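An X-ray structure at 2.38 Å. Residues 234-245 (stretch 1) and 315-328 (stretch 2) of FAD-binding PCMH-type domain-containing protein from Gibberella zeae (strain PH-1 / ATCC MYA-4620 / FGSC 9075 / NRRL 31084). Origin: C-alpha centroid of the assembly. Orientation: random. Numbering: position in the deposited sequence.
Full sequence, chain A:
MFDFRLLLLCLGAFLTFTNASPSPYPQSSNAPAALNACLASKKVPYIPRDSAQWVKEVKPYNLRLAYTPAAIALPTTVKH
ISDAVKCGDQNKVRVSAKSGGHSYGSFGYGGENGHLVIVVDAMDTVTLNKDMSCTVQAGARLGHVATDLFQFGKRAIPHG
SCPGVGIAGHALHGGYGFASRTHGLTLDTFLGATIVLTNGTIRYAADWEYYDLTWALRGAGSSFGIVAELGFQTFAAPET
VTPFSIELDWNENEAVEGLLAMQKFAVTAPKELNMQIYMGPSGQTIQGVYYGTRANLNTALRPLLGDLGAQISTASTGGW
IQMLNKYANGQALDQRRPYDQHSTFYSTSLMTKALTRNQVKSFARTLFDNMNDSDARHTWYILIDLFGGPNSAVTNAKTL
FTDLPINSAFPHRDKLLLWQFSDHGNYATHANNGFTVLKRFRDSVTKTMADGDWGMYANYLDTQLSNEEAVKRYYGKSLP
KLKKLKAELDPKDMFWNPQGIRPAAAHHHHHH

Stretch 1 (234-245) TFAAPETVTPFS
Stretch 2 315-328: ASTGGWIQMLNKYA

The two stretches meet through a short antiparallel backbone pairing that leads into a hydrophobic contact between stretch 1 and a short helix in stretch 2 and the residue that follows it, burying 776 Å² with both sides summed.

The register is set by CA pairs running in opposite directions: F244 CA to A315 CA at 4.4 Å, T242 CA to T317 CA at 4.3 Å, V241 CA to G318 CA at 5.5 Å, and E239 CA to G319 CA at 5.3 Å. The last pair is P238 CA to W320 CA at 6.0 Å. V241 (phi/psi -134/130) and G318 (-173/-165) form a reciprocal hydrogen-bonded pair: V241 N donates to G318 O at 3.1 Å (146° at the hydrogen), and G318 N donates to V241 O at 2.9 Å (151°). F244 (-153/155) and A315 (-158/138) form a non-hydrogen-bonded pair, their side chains on the same face of the sheet with F244 CB to A315 CB at 4.3 Å. Between these bridges, P243 has no amide hydrogen, so its N, 3.4 Å from S316 O, cannot return a bond; the backbones of this pair share a single weak bond, from S316 N to P243 O at 3.4 Å and 162°. CA-H...O contacts supplement the pairing: T317 CA to V241 O at 3.4 Å, T242 CA to S316 O at 3.3 Å, and A315 CA to P243 O at 3.5 Å. The threonine side chains of T242 (chi1 -52°, m) and T317 (chi1 -48°, m) add a hydrogen bond, T317 OG1 donating to T242 OG1 at 3.2 Å.

G318 and G319 carry stretch 2 from the pairing into the helix, 320-326, with G319 (-76/173) at the N-cap position. An ideal CB on G318 would lie 2.3 Å from Q322 OE1, which accepts a hydrogen bond from G319 N at 3.3 Å. The first helical backbone bond runs from M323 N to G319 O at 3.2 Å.

W320 (chi1 157°, t; chi2 -97°) points its CA-to-CB bond toward stretch 1. A237 CB lies over one face of the indole, 4.1 Å from the W320 five-membered ring centroid and 22° off its normal, a CH-pi contact. F235 (chi1 66°, p; chi2 86°) presents its edge to the indole face in an offset edge-to-face pair; the phenyl and six-membered-ring centroids are 5.8 Å apart, with planes at 88°, and F235 CZ approaches W320 CH2 to 3.9 Å. P238, with a C-gamma endo pucker, brings CD within 3.6 Å of W320 CE3.

About one helical turn after W320, M323 CB lies 3.5 Å from CG2 of V241 (chi1 -33°, between wells), while P243, C-gamma exo and with its CA-to-CB bond toward stretch 2, packs CG 3.9 Å from M323 CG. The M323 side chain (t, m, m) starts toward stretch 1, but its end leads away. P243 CB also lies 3.9 Å from Y327 CE2. Y327 (chi1 -78°, m; chi2 -62°) brings OH to 3.2 Å from F244 O, but the angle is too poor for a hydrogen bond; that hydroxyl is hydrogen-bonded elsewhere in the structure.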

ATOM      1  N   THR A 234      -8.880  15.502  -6.365  1.00 45.45           N
ATOM      2  CA  THR A 234      -8.862  15.720  -4.927  1.00 45.08           C
ATOM      3  C   THR A 234     -10.274  15.921  -4.385  1.00 47.17           C
ATOM      4  O   THR A 234     -11.212  16.267  -5.113  1.00 48.43           O
ATOM      5  CB  THR A 234      -8.019  16.945  -4.568  1.00 43.61           C
ATOM      6  OG1 THR A 234      -8.723  18.133  -4.950  1.00 44.58           O
ATOM      7  CG2 THR A 234      -6.673  16.910  -5.280  1.00 43.46           C
ATOM      8  N   PHE A 235     -10.413  15.696  -3.082  1.00 46.35           N
ATOM      9  CA  PHE A 235     -11.600  16.079  -2.333  1.00 46.81           C
ATOM     10  C   PHE A 235     -11.231  17.167  -1.331  1.00 46.90           C
ATOM     11  O   PHE A 235     -10.056  17.388  -1.025  1.00 44.49           O
ATOM     12  CB  PHE A 235     -12.220  14.870  -1.617  1.00 46.87           C
ATOM     13  CG  PHE A 235     -11.359  14.297  -0.522  1.00 48.91           C
ATOM     14  CD1 PHE A 235     -11.418  14.811   0.763  1.00 51.11           C
ATOM     15  CD2 PHE A 235     -10.502  13.238  -0.774  1.00 47.66           C
ATOM     16  CE1 PHE A 235     -10.632  14.289   1.773  1.00 50.84           C
ATOM     17  CE2 PHE A 235      -9.716  12.710   0.234  1.00 47.56           C
ATOM     18  CZ  PHE A 235      -9.780  13.236   1.508  1.00 48.95           C
ATOM     19  N   ALA A 236     -12.249  17.861  -0.830  1.00 50.51           N
ATOM     20  CA  ALA A 236     -12.013  18.976   0.078  1.00 54.71           C
ATOM     21  C   ALA A 236     -11.603  18.445   1.447  1.00 55.16           C
ATOM     22  O   ALA A 236     -12.335  17.659   2.057  1.00 54.46           O
ATOM     23  CB  ALA A 236     -13.265  19.844   0.194  1.00 59.19           C
ATOM     24  N   ALA A 237     -10.434  18.864   1.920  1.00 56.09           N
ATOM     25  CA  ALA A 237      -9.962  18.441   3.231  1.00 57.23           C
ATOM     26  C   ALA A 237     -10.988  18.842   4.285  1.00 60.49           C
ATOM     27  O   ALA A 237     -11.296  20.037   4.409  1.00 64.10           O
ATOM     28  CB  ALA A 237      -8.607  19.067   3.553  1.00 56.67           C
ATOM     29  N   PRO A 238     -11.535  17.906   5.060  1.00 59.94           N
ATOM     30  CA  PRO A 238     -12.548  18.290   6.042  1.00 63.53           C
ATOM     31  C   PRO A 238     -11.931  19.128   7.148  1.00 66.44           C
ATOM     32  O   PRO A 238     -10.736  19.053   7.435  1.00 66.93           O
ATOM     33  CB  PRO A 238     -13.063  16.949   6.572  1.00 62.08           C
ATOM     34  CG  PRO A 238     -11.898  16.036   6.443  1.00 59.27           C
ATOM     35  CD  PRO A 238     -11.103  16.508   5.245  1.00 58.15           C
ATOM     36  N   GLU A 239     -12.774  19.950   7.767  1.00 69.63           N
ATOM     37  CA  GLU A 239     -12.348  20.833   8.841  1.00 72.31           C
ATOM     38  C   GLU A 239     -12.652  20.271  10.221  1.00 73.75           C
ATOM     39  O   GLU A 239     -12.078  20.748  11.208  1.00 73.84           O
ATOM     40  CB  GLU A 239     -13.020  22.207   8.685  1.00 76.53           C
ATOM     41  CG  GLU A 239     -14.540  22.157   8.653  1.00 79.53           C
ATOM     42  CD  GLU A 239     -15.170  23.532   8.491  1.00 84.79           C
ATOM     43  OE1 GLU A 239     -14.436  24.495   8.176  1.00 85.58           O
ATOM     44  OE2 GLU A 239     -16.398  23.651   8.683  1.00 87.14           O
ATOM     45  N   THR A 240     -13.523  19.267  10.304  1.00 72.40           N
ATOM     46  CA  THR A 240     -13.984  18.689  11.562  1.00 73.30           C
ATOM     47  C   THR A 240     -13.716  17.188  11.507  1.00 67.83           C
ATOM     48  O   THR A 240     -14.467  16.441  10.873  1.00 67.79           O
ATOM     49  CB  THR A 240     -15.465  18.997  11.773  1.00 77.18           C
ATOM     50  OG1 THR A 240     -15.644  20.412  11.907  1.00 80.80           O
ATOM     51  CG2 THR A 240     -16.001  18.297  13.011  1.00 78.78           C
ATOM     52  N   VAL A 241     -12.648  16.746  12.168  1.00 61.82           N
ATOM     53  CA  VAL A 241     -12.194  15.361  12.101  1.00 59.04           C
ATOM     54  C   VAL A 241     -11.889  14.887  13.516  1.00 58.45           C
ATOM     55  O   VAL A 241     -11.173  15.565  14.261  1.00 59.95           O
ATOM     56  CB  VAL A 241     -10.961  15.211  11.184  1.00 60.16           C
ATOM     57  CG1 VAL A 241     -11.037  16.208  10.028  1.00 62.14           C
ATOM     58  CG2 VAL A 241      -9.655  15.384  11.948  1.00 60.98           C
ATOM     59  N   THR A 242     -12.436  13.730  13.882  1.00 57.30           N
ATOM     60  CA  THR A 242     -12.309  13.191  15.238  1.00 56.95           C
ATOM     61  C   THR A 242     -11.602  11.843  15.232  1.00 53.58           C
ATOM     62  O   THR A 242     -12.238  10.807  14.960  1.00 50.97           O
ATOM     63  CB  THR A 242     -13.688  13.053  15.885  1.00 60.77           C
ATOM     64  OG1 THR A 242     -14.396  14.297  15.782  1.00 65.97           O
ATOM     65  CG2 THR A 242     -13.559  12.664  17.358  1.00 60.48           C
ATOM     66  N   PRO A 243     -10.305  11.790  15.522  1.00 53.49           N
ATOM     67  CA  PRO A 243      -9.680  10.503  15.840  1.00 50.86           C
ATOM     68  C   PRO A 243     -10.233   9.939  17.139  1.00 50.54           C
ATOM     69  O   PRO A 243     -10.742  10.664  17.994  1.00 51.63           O
ATOM     70  CB  PRO A 243      -8.190  10.842  15.974  1.00 51.04           C
ATOM     71  CG  PRO A 243      -8.011  12.152  15.277  1.00 53.20           C
ATOM     72  CD  PRO A 243      -9.317  12.877  15.398  1.00 55.50           C
ATOM     73  N   PHE A 244     -10.140   8.617  17.277  1.00 50.21           N
ATOM     74  CA  PHE A 244     -10.564   7.957  18.505  1.00 51.28           C
ATOM     75  C   PHE A 244      -9.795   6.659  18.703  1.00 49.73           C
ATOM     76  O   PHE A 244      -9.301   6.054  17.751  1.00 44.34           O
ATOM     77  CB  PHE A 244     -12.074   7.677  18.502  1.00 52.16           C
ATOM     78  CG  PHE A 244     -12.531   6.737  17.409  1.00 54.08           C
ATOM     79  CD1 PHE A 244     -12.809   7.208  16.137  1.00 54.72           C
ATOM     80  CD2 PHE A 244     -12.706   5.386  17.667  1.00 55.35           C
ATOM     81  CE1 PHE A 244     -13.241   6.349  15.139  1.00 56.24           C
ATOM     82  CE2 PHE A 244     -13.135   4.523  16.672  1.00 57.11           C
ATOM     83  CZ  PHE A 244     -13.402   5.005  15.409  1.00 57.48           C
ATOM     84  N   SER A 245      -9.700   6.247  19.970  1.00 53.94           N
ATOM     85  CA  SER A 245      -9.213   4.931  20.357  1.00 53.25           C
ATOM     86  C   SER A 245     -10.160   4.329  21.385  1.00 56.86           C
ATOM     87  O   SER A 245     -10.801   5.049  22.154  1.00 58.09           O
ATOM     88  CB  SER A 245      -7.791   4.993  20.943  1.00 52.87           C
ATOM     89  OG  SER A 245      -7.806   5.481  22.273  1.00 56.86           O
ATOM     90  N   ALA A 315     -10.480  10.565  22.636  1.00 67.25           N
ATOM     91  CA  ALA A 315     -11.176  11.112  21.482  1.00 67.57           C
ATOM     92  C   ALA A 315     -11.014  12.623  21.499  1.00 66.88           C
ATOM     93  O   ALA A 315     -11.102  13.253  22.556  1.00 68.31           O
ATOM     94  CB  ALA A 315     -12.658  10.717  21.480  1.00 70.28           C
ATOM     95  N   SER A 316     -10.758  13.189  20.325  1.00 64.34           N
ATOM     96  CA  SER A 316     -10.453  14.604  20.210  1.00 64.54           C
ATOM     97  C   SER A 316     -10.806  15.057  18.801  1.00 61.49           C
ATOM     98  O   SER A 316     -10.641  14.299  17.844  1.00 57.85           O
ATOM     99  CB  SER A 316      -8.973  14.871  20.517  1.00 63.42           C
ATOM    100  OG  SER A 316      -8.643  16.231  20.308  1.00 66.45           O
ATOM    101  N   THR A 317     -11.298  16.286  18.683  1.00 63.07           N
ATOM    102  CA  THR A 317     -11.675  16.857  17.401  1.00 62.98           C
ATOM    103  C   THR A 317     -10.671  17.930  17.004  1.00 60.99           C
ATOM    104  O   THR A 317     -10.173  18.682  17.849  1.00 61.15           O
ATOM    105  CB  THR A 317     -13.086  17.452  17.460  1.00 67.83           C
ATOM    106  OG1 THR A 317     -13.976  16.512  18.074  1.00 68.90           O
ATOM    107  CG2 THR A 317     -13.596  17.786  16.061  1.00 68.35           C
ATOM    108  N   GLY A 318     -10.384  17.997  15.711  1.00 57.88           N
ATOM    109  CA  GLY A 318      -9.391  18.928  15.226  1.00 56.78           C
ATOM    110  C   GLY A 318      -9.338  18.964  13.712  1.00 53.56           C
ATOM    111  O   GLY A 318     -10.239  18.482  13.028  1.00 50.95           O
ATOM    112  N   GLY A 319      -8.258  19.555  13.200  1.00 53.55           N
ATOM    113  CA  GLY A 319      -8.093  19.714  11.772  1.00 53.65           C
ATOM    114  C   GLY A 319      -7.688  18.419  11.078  1.00 52.91           C
ATOM    115  O   GLY A 319      -7.395  17.403  11.705  1.00 51.99           O
ATOM    116  N   TRP A 320      -7.667  18.483   9.745  1.00 52.14           N
ATOM    117  CA  TRP A 320      -7.334  17.317   8.934  1.00 49.47           C
ATOM    118  C   TRP A 320      -5.849  16.997   9.022  1.00 48.19           C
ATOM    119  O   TRP A 320      -5.467  15.827   9.121  1.00 45.54           O
ATOM    120  CB  TRP A 320      -7.762  17.575   7.487  1.00 49.77           C
ATOM    121  CG  TRP A 320      -7.046  16.773   6.424  1.00 47.71           C
ATOM    122  CD1 TRP A 320      -5.976  17.176   5.676  1.00 47.29           C
ATOM    123  CD2 TRP A 320      -7.378  15.455   5.967  1.00 45.59           C
ATOM    124  NE1 TRP A 320      -5.620  16.191   4.790  1.00 45.41           N
ATOM    125  CE2 TRP A 320      -6.462  15.123   4.950  1.00 45.05           C
ATOM    126  CE3 TRP A 320      -8.359  14.525   6.320  1.00 46.31           C
ATOM    127  CZ2 TRP A 320      -6.492  13.896   4.288  1.00 44.52           C
ATOM    128  CZ3 TRP A 320      -8.388  13.306   5.661  1.00 45.41           C
ATOM    129  CH2 TRP A 320      -7.461  13.003   4.657  1.00 44.43           C
ATOM    130  N   ILE A 321      -5.002  18.027   8.992  1.00 50.21           N
ATOM    131  CA  ILE A 321      -3.566  17.826   9.141  1.00 50.92           C
ATOM    132  C   ILE A 321      -3.242  17.350  10.548  1.00 52.00           C
ATOM    133  O   ILE A 321      -2.242  16.659  10.764  1.00 50.34           O
ATOM    134  CB  ILE A 321      -2.813  19.124   8.785  1.00 53.79           C
ATOM    135  CG1 ILE A 321      -3.004  19.456   7.298  1.00 53.84           C
ATOM    136  CG2 ILE A 321      -1.331  19.000   9.117  1.00 55.68           C
ATOM    137  CD1 ILE A 321      -2.334  18.463   6.340  1.00 50.74           C
ATOM    138  N   GLN A 322      -4.084  17.694  11.523  1.00 54.20           N
ATOM    139  CA  GLN A 322      -3.875  17.206  12.881  1.00 54.02           C
ATOM    140  C   GLN A 322      -4.074  15.697  12.950  1.00 50.37           C
ATOM    141  O   GLN A 322      -3.287  14.986  13.584  1.00 49.61           O
ATOM    142  CB  GLN A 322      -4.818  17.931  13.841  1.00 55.53           C
ATOM    143  CG  GLN A 322      -4.298  18.070  15.252  1.00 56.49           C
ATOM    144  CD  GLN A 322      -5.004  19.175  16.022  1.00 60.00           C
ATOM    145  OE1 GLN A 322      -6.030  19.695  15.584  1.00 61.27           O
ATOM    146  NE2 GLN A 322      -4.448  19.545  17.170  1.00 61.28           N
ATOM    147  N   MET A 323      -5.116  15.187  12.288  1.00 49.31           N
ATOM    148  CA  MET A 323      -5.372  13.751  12.310  1.00 48.06           C
ATOM    149  C   MET A 323      -4.262  12.979  11.606  1.00 49.40           C
ATOM    150  O   MET A 323      -3.870  11.897  12.058  1.00 48.98           O
ATOM    151  CB  MET A 323      -6.728  13.455  11.666  1.00 45.84           C
ATOM    152  CG  MET A 323      -7.037  11.969  11.474  1.00 43.68           C
ATOM    153  SD  MET A 323      -6.302  11.233   9.986  1.00 43.53           S
ATOM    154  CE  MET A 323      -6.902  12.336   8.699  1.00 43.45           C
ATOM    155  N   LEU A 324      -3.752  13.510  10.490  1.00 50.56           N
ATOM    156  CA  LEU A 324      -2.655  12.843   9.797  1.00 50.45           C
ATOM    157  C   LEU A 324      -1.396  12.811  10.652  1.00 51.63           C
ATOM    158  O   LEU A 324      -0.617  11.854  10.572  1.00 48.92           O
ATOM    159  CB  LEU A 324      -2.377  13.537   8.462  1.00 50.29           C
ATOM    160  CG  LEU A 324      -3.497  13.463   7.416  1.00 50.40           C
ATOM    161  CD1 LEU A 324      -3.136  14.274   6.177  1.00 49.65           C
ATOM    162  CD2 LEU A 324      -3.809  12.019   7.045  1.00 50.83           C
ATOM    163  N   ASN A 325      -1.181  13.840  11.478  1.00 54.63           N
ATOM    164  CA  ASN A 325      -0.032  13.835  12.378  1.00 55.36           C
ATOM    165  C   ASN A 325      -0.227  12.868  13.541  1.00 54.24           C
ATOM    166  O   ASN A 325       0.740  12.249  13.996  1.00 51.96           O
ATOM    167  CB  ASN A 325       0.232  15.243  12.908  1.00 57.40           C
ATOM    168  CG  ASN A 325       1.139  16.047  11.997  1.00 58.78           C
ATOM    169  OD1 ASN A 325       2.293  15.678  11.773  1.00 58.90           O
ATOM    170  ND2 ASN A 325       0.631  17.165  11.486  1.00 60.15           N
ATOM    171  N   LYS A 326      -1.459  12.717  14.032  1.00 56.95           N
ATOM    172  CA  LYS A 326      -1.683  11.831  15.171  1.00 61.10           C
ATOM    173  C   LYS A 326      -1.446  10.376  14.800  1.00 56.37           C
ATOM    174  O   LYS A 326      -1.082   9.569  15.663  1.00 55.71           O
ATOM    175  CB  LYS A 326      -3.101  12.006  15.714  1.00 66.96           C
ATOM    176  CG  LYS A 326      -3.437  11.055  16.862  1.00 72.12           C
ATOM    177  CD  LYS A 326      -4.448  11.666  17.836  1.00 79.78           C
ATOM    178  CE  LYS A 326      -4.752  10.718  18.994  1.00 82.04           C
ATOM    179  NZ  LYS A 326      -5.349   9.431  18.534  1.00 83.45           N
ATOM    180  N   TYR A 327      -1.639  10.024  13.529  1.00 53.81           N
ATOM    181  CA  TYR A 327      -1.470   8.659  13.057  1.00 48.82           C
ATOM    182  C   TYR A 327      -0.220   8.489  12.202  1.00 46.76           C
ATOM    183  O   TYR A 327      -0.027   7.419  11.613  1.00 46.45           O
ATOM    184  CB  TYR A 327      -2.717   8.218  12.282  1.00 48.86           C
ATOM    185  CG  TYR A 327      -3.884   7.841  13.160  1.00 49.60           C
ATOM    186  CD1 TYR A 327      -3.793   6.778  14.049  1.00 48.86           C
ATOM    187  CD2 TYR A 327      -5.087   8.535  13.088  1.00 50.21           C
ATOM    188  CE1 TYR A 327      -4.857   6.428  14.849  1.00 50.37           C
ATOM    189  CE2 TYR A 327      -6.162   8.188  13.882  1.00 50.48           C
ATOM    190  CZ  TYR A 327      -6.039   7.136  14.762  1.00 51.06           C
ATOM    191  OH  TYR A 327      -7.097   6.776  15.559  1.00 52.25           O
ATOM    192  N   ALA A 328       0.637   9.509  12.126  1.00 46.66           N
ATOM    193  CA  ALA A 328       1.904   9.415  11.413  1.00 48.26           C
ATOM    194  C   ALA A 328       2.976   8.659  12.190  1.00 53.15           C
ATOM    195  O   ALA A 328       4.047   8.393  11.633  1.00 57.48           O
ATOM    196  CB  ALA A 328       2.426  10.812  11.082  1.00 48.30           C
TER